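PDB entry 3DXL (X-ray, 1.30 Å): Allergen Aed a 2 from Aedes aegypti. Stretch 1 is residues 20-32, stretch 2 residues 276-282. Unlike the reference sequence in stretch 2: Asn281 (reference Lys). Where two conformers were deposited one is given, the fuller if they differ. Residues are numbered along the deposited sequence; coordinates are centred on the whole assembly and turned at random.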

# COMPACT_ATOMS: atom_id res chain seq x y z
N ASN A 20 -12.37 -1.46 -6.94
CA ASN A 20 -13.26 -0.87 -7.94
C ASN A 20 -13.55 -1.69 -9.17
O ASN A 20 -14.51 -1.40 -9.89
N LEU A 21 -12.75 -2.71 -9.45
CA LEU A 21 -13.06 -3.58 -10.58
C LEU A 21 -14.45 -4.19 -10.40
O LEU A 21 -14.83 -4.54 -9.28
N GLU A 22 -15.20 -4.33 -11.48
CA GLU A 22 -16.47 -5.03 -11.43
C GLU A 22 -16.23 -6.51 -11.17
O GLU A 22 -15.13 -7.02 -11.40
N ASP A 23 -17.29 -7.18 -10.71
CA ASP A 23 -17.23 -8.58 -10.34
C ASP A 23 -17.86 -9.50 -11.38
O ASP A 23 -18.09 -10.68 -11.10
N GLY A 24 -18.15 -8.96 -12.56
CA GLY A 24 -18.75 -9.76 -13.62
C GLY A 24 -17.89 -9.90 -14.86
O GLY A 24 -16.65 -9.88 -14.80
N ALA A 25 -18.55 -10.02 -16.01
CA ALA A 25 -17.89 -10.23 -17.29
C ALA A 25 -16.92 -9.11 -17.69
O ALA A 25 -16.02 -9.33 -18.49
N ASN A 26 -17.11 -7.91 -17.14
CA ASN A 26 -16.25 -6.78 -17.49
C ASN A 26 -14.93 -6.74 -16.73
O ASN A 26 -14.08 -5.90 -17.03
N ARG A 27 -14.75 -7.63 -15.76
CA ARG A 27 -13.59 -7.54 -14.87
C ARG A 27 -12.26 -7.60 -15.61
O ARG A 27 -11.42 -6.71 -15.48
N LEU A 28 -12.05 -8.67 -16.37
CA LEU A 28 -10.77 -8.84 -17.07
C LEU A 28 -10.51 -7.77 -18.15
O LEU A 28 -9.41 -7.22 -18.21
N PRO A 29 -11.51 -7.47 -19.00
CA PRO A 29 -11.31 -6.34 -19.94
C PRO A 29 -10.95 -5.01 -19.25
O PRO A 29 -10.05 -4.31 -19.73
N MET A 30 -11.63 -4.68 -18.15
CA MET A 30 -11.31 -3.45 -17.44
C MET A 30 -9.90 -3.49 -16.85
O MET A 30 -9.13 -2.53 -17.00
N LEU A 31 -9.55 -4.60 -16.21
CA LEU A 31 -8.22 -4.76 -15.64
C LEU A 31 -7.13 -4.54 -16.70
O LEU A 31 -6.15 -3.84 -16.45
N ALA A 32 -7.32 -5.13 -17.88
CA ALA A 32 -6.34 -5.03 -18.96
C ALA A 32 -6.08 -3.59 -19.38
O ALA A 32 -4.95 -3.24 -19.72
N PHE A 276 -2.88 -9.77 -6.28
CA PHE A 276 -3.46 -11.03 -5.76
C PHE A 276 -4.92 -11.27 -6.15
O PHE A 276 -5.28 -12.36 -6.62
N ASN A 277 -5.76 -10.27 -5.93
CA ASN A 277 -7.21 -10.39 -6.12
C ASN A 277 -7.73 -9.82 -7.43
O ASN A 277 -8.95 -9.79 -7.63
N LEU A 278 -6.84 -9.37 -8.31
CA LEU A 278 -7.31 -8.60 -9.47
C LEU A 278 -7.96 -9.43 -10.59
O LEU A 278 -9.06 -9.10 -11.01
N PRO A 279 -7.29 -10.50 -11.07
CA PRO A 279 -7.99 -11.30 -12.09
C PRO A 279 -9.37 -11.80 -11.61
O PRO A 279 -10.32 -11.84 -12.40
N LYS A 280 -9.47 -12.16 -10.34
CA LYS A 280 -10.74 -12.52 -9.71
C LYS A 280 -10.51 -12.57 -8.21
O LYS A 280 -9.45 -13.01 -7.76
N ASN A 281 -11.48 -12.07 -7.45
CA ASN A 281 -11.45 -12.19 -6.01
C ASN A 281 -11.17 -13.65 -5.64
O ASN A 281 -11.88 -14.56 -6.09
N GLN A 282 -10.12 -13.87 -4.85
CA GLN A 282 -9.76 -15.22 -4.41
C GLN A 282 -10.46 -15.57 -3.10
O GLN A 282 -10.58 -14.73 -2.21

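The contact between the two stretches is organised around Arg27, in the helical part of stretch 1, which reaches across to a segment, Asn277 to Asn281, that has no regular secondary structure. Its CA-to-CB bond points toward stretch 2, and chi1, chi2 and chi3 are all t, so the side chain is nearly fully extended; chi4, at 92°, then turns the guanidinium out of line with the chain. This places two of its nitrogens against successive backbone carbonyls: Arg27 NE donates to Leu278 O at 2.8 Å, and Arg27 NH2 donates to Asn277 O, also at 2.8 Å. Both acceptors lie at the edge of the guanidinium, near its plane, while Asn281 N sits over one face, 3.9 Å from Arg27 NH2.

The third nitrogen is satisfied within stretch 1. Arg27 NH1 donates to Glu22 O at 3.0 Å and forms a salt bridge with Asp23, with Arg27 NH1 3.2 Å from Asp23 OD1. The buried cation thus has one carboxylate partner from its own stretch and carbonyl acceptors from both. Its backbone is also engaged: Arg27 N bonds to Gly24 O at 3.1 Å, closing a type I turn, and Arg27 O accepts from Leu31 N at 2.9 Å.

Apolar contacts between leucines and Pro279 lie beside this polar centre. Leu21 (chi1 m, chi2 t) points toward stretch 2 and brings CD1 to 4.2 Å from Leu278 CD2. Leu31 (t, p), one helical turn after Arg27, also points toward stretch 2; its CD1 is 4.0 Å from Leu278 CB, and its CD2 is 4.5 Å from Pro279 CD. Leu278 (m, t), whose CA-to-CB bond runs sideways, therefore meets both leucines while its carbonyl serves Arg27. Leu28 (m, t) starts sideways, but its end comes nearer, with CD2 4.2 Å from Pro279 CB.

At the exposed margin, Lys280 begins pointing away, yet its long side chain (t, p, t, t) returns to stretch 1. Lys280 NZ comes within 2.9 Å of Asp23 O, but the angle is too poor for a hydrogen bond. Along the way, Lys280 CD passes 4.2 Å from Arg27 CD.

Several other polar groups find partners within their own stretch. Asn26 ND2 donates to Glu22 OE1 at 2.9 Å. In stretch 2, Asn277 OD1 accepts from Gln282 N at 2.8 Å, and Gln282 NE2 donates to Phe276 O at 2.9 Å, bracing the loop that presents its carbonyls to Arg27.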

# COMPACT_ATOMS: atom_id res chain seq x y z
CB ASN A 20 -12.79 0.54 -8.30
CG ASN A 20 -12.92 1.49 -7.14
OD1 ASN A 20 -14.03 1.89 -6.78
ND2 ASN A 20 -11.80 1.83 -6.52
CB LEU A 21 -12.04 -4.72 -10.69
CG LEU A 21 -10.69 -4.39 -11.31
CD1 LEU A 21 -9.72 -5.53 -11.05
CD2 LEU A 21 -10.83 -4.14 -12.80
CB GLU A 22 -17.25 -4.83 -12.73
CG GLU A 22 -17.77 -3.42 -12.90
CD GLU A 22 -18.71 -3.27 -14.08
OE1 GLU A 22 -18.89 -4.23 -14.85
OE2 GLU A 22 -19.28 -2.17 -14.21
CB ASP A 23 -17.96 -8.80 -9.01
CG ASP A 23 -17.20 -8.23 -7.84
OD1 ASP A 23 -15.99 -8.52 -7.72
OD2 ASP A 23 -17.81 -7.51 -7.03
CB ALA A 25 -18.91 -10.47 -18.38
CB ASN A 26 -16.98 -5.46 -17.29
CG ASN A 26 -18.17 -5.30 -18.21
OD1 ASN A 26 -18.15 -5.74 -19.36
ND2 ASN A 26 -19.22 -4.67 -17.70
CB ARG A 27 -13.64 -8.60 -13.78
CG ARG A 27 -12.57 -8.37 -12.71
CD ARG A 27 -12.71 -9.38 -11.57
NE ARG A 27 -11.79 -9.14 -10.47
CZ ARG A 27 -12.05 -8.41 -9.38
NH1 ARG A 27 -13.24 -7.82 -9.23
NH2 ARG A 27 -11.14 -8.28 -8.43
CB LEU A 28 -10.61 -10.27 -17.60
CG LEU A 28 -10.44 -11.36 -16.53
CD1 LEU A 28 -10.36 -12.72 -17.19
CD2 LEU A 28 -9.23 -11.11 -15.65
CB PRO A 29 -12.65 -6.26 -20.68
CG PRO A 29 -13.19 -7.66 -20.61
CD PRO A 29 -12.80 -8.15 -19.25
CB MET A 30 -12.35 -3.12 -16.37
CG MET A 30 -13.72 -2.79 -16.95
SD MET A 30 -14.50 -1.41 -16.10
CE MET A 30 -16.23 -1.80 -16.28
CB LEU A 31 -8.09 -6.14 -14.99
CG LEU A 31 -6.70 -6.52 -14.47
CD1 LEU A 31 -6.18 -5.57 -13.41
CD2 LEU A 31 -6.73 -7.95 -13.94
CB ALA A 32 -6.77 -5.87 -20.15
CB PHE A 276 -3.32 -11.05 -4.24
CG PHE A 276 -3.72 -12.35 -3.59
CD1 PHE A 276 -2.78 -13.36 -3.40
CD2 PHE A 276 -5.01 -12.54 -3.13
CE1 PHE A 276 -3.13 -14.55 -2.77
CE2 PHE A 276 -5.37 -13.74 -2.50
CZ PHE A 276 -4.43 -14.74 -2.33
CB ASN A 277 -7.95 -9.75 -4.95
CG ASN A 277 -8.08 -10.68 -3.76
OD1 ASN A 277 -8.33 -11.87 -3.92
ND2 ASN A 277 -7.96 -10.13 -2.55
CB LEU A 278 -6.25 -7.62 -9.99
CG LEU A 278 -5.70 -6.64 -8.95
CD1 LEU A 278 -4.84 -5.59 -9.64
CD2 LEU A 278 -6.79 -5.99 -8.14
CB PRO A 279 -7.03 -12.47 -12.34
CG PRO A 279 -5.69 -11.90 -12.00
CD PRO A 279 -5.95 -11.04 -10.80
CB LYS A 280 -11.24 -13.89 -10.20
CG LYS A 280 -12.68 -14.24 -9.79
CD LYS A 280 -13.70 -13.25 -10.37
CE LYS A 280 -15.13 -13.71 -10.13
NZ LYS A 280 -16.13 -12.70 -10.62
CB ASN A 281 -12.78 -11.70 -5.42
CG ASN A 281 -13.04 -12.23 -4.02
OD1 ASN A 281 -13.62 -13.31 -3.85
ND2 ASN A 281 -12.62 -11.47 -3.02
CB GLN A 282 -8.24 -15.35 -4.25
CG GLN A 282 -7.45 -15.22 -5.55
CD GLN A 282 -6.06 -15.85 -5.48
OE1 GLN A 282 -5.90 -17.00 -5.05
NE2 GLN A 282 -5.04 -15.11 -5.91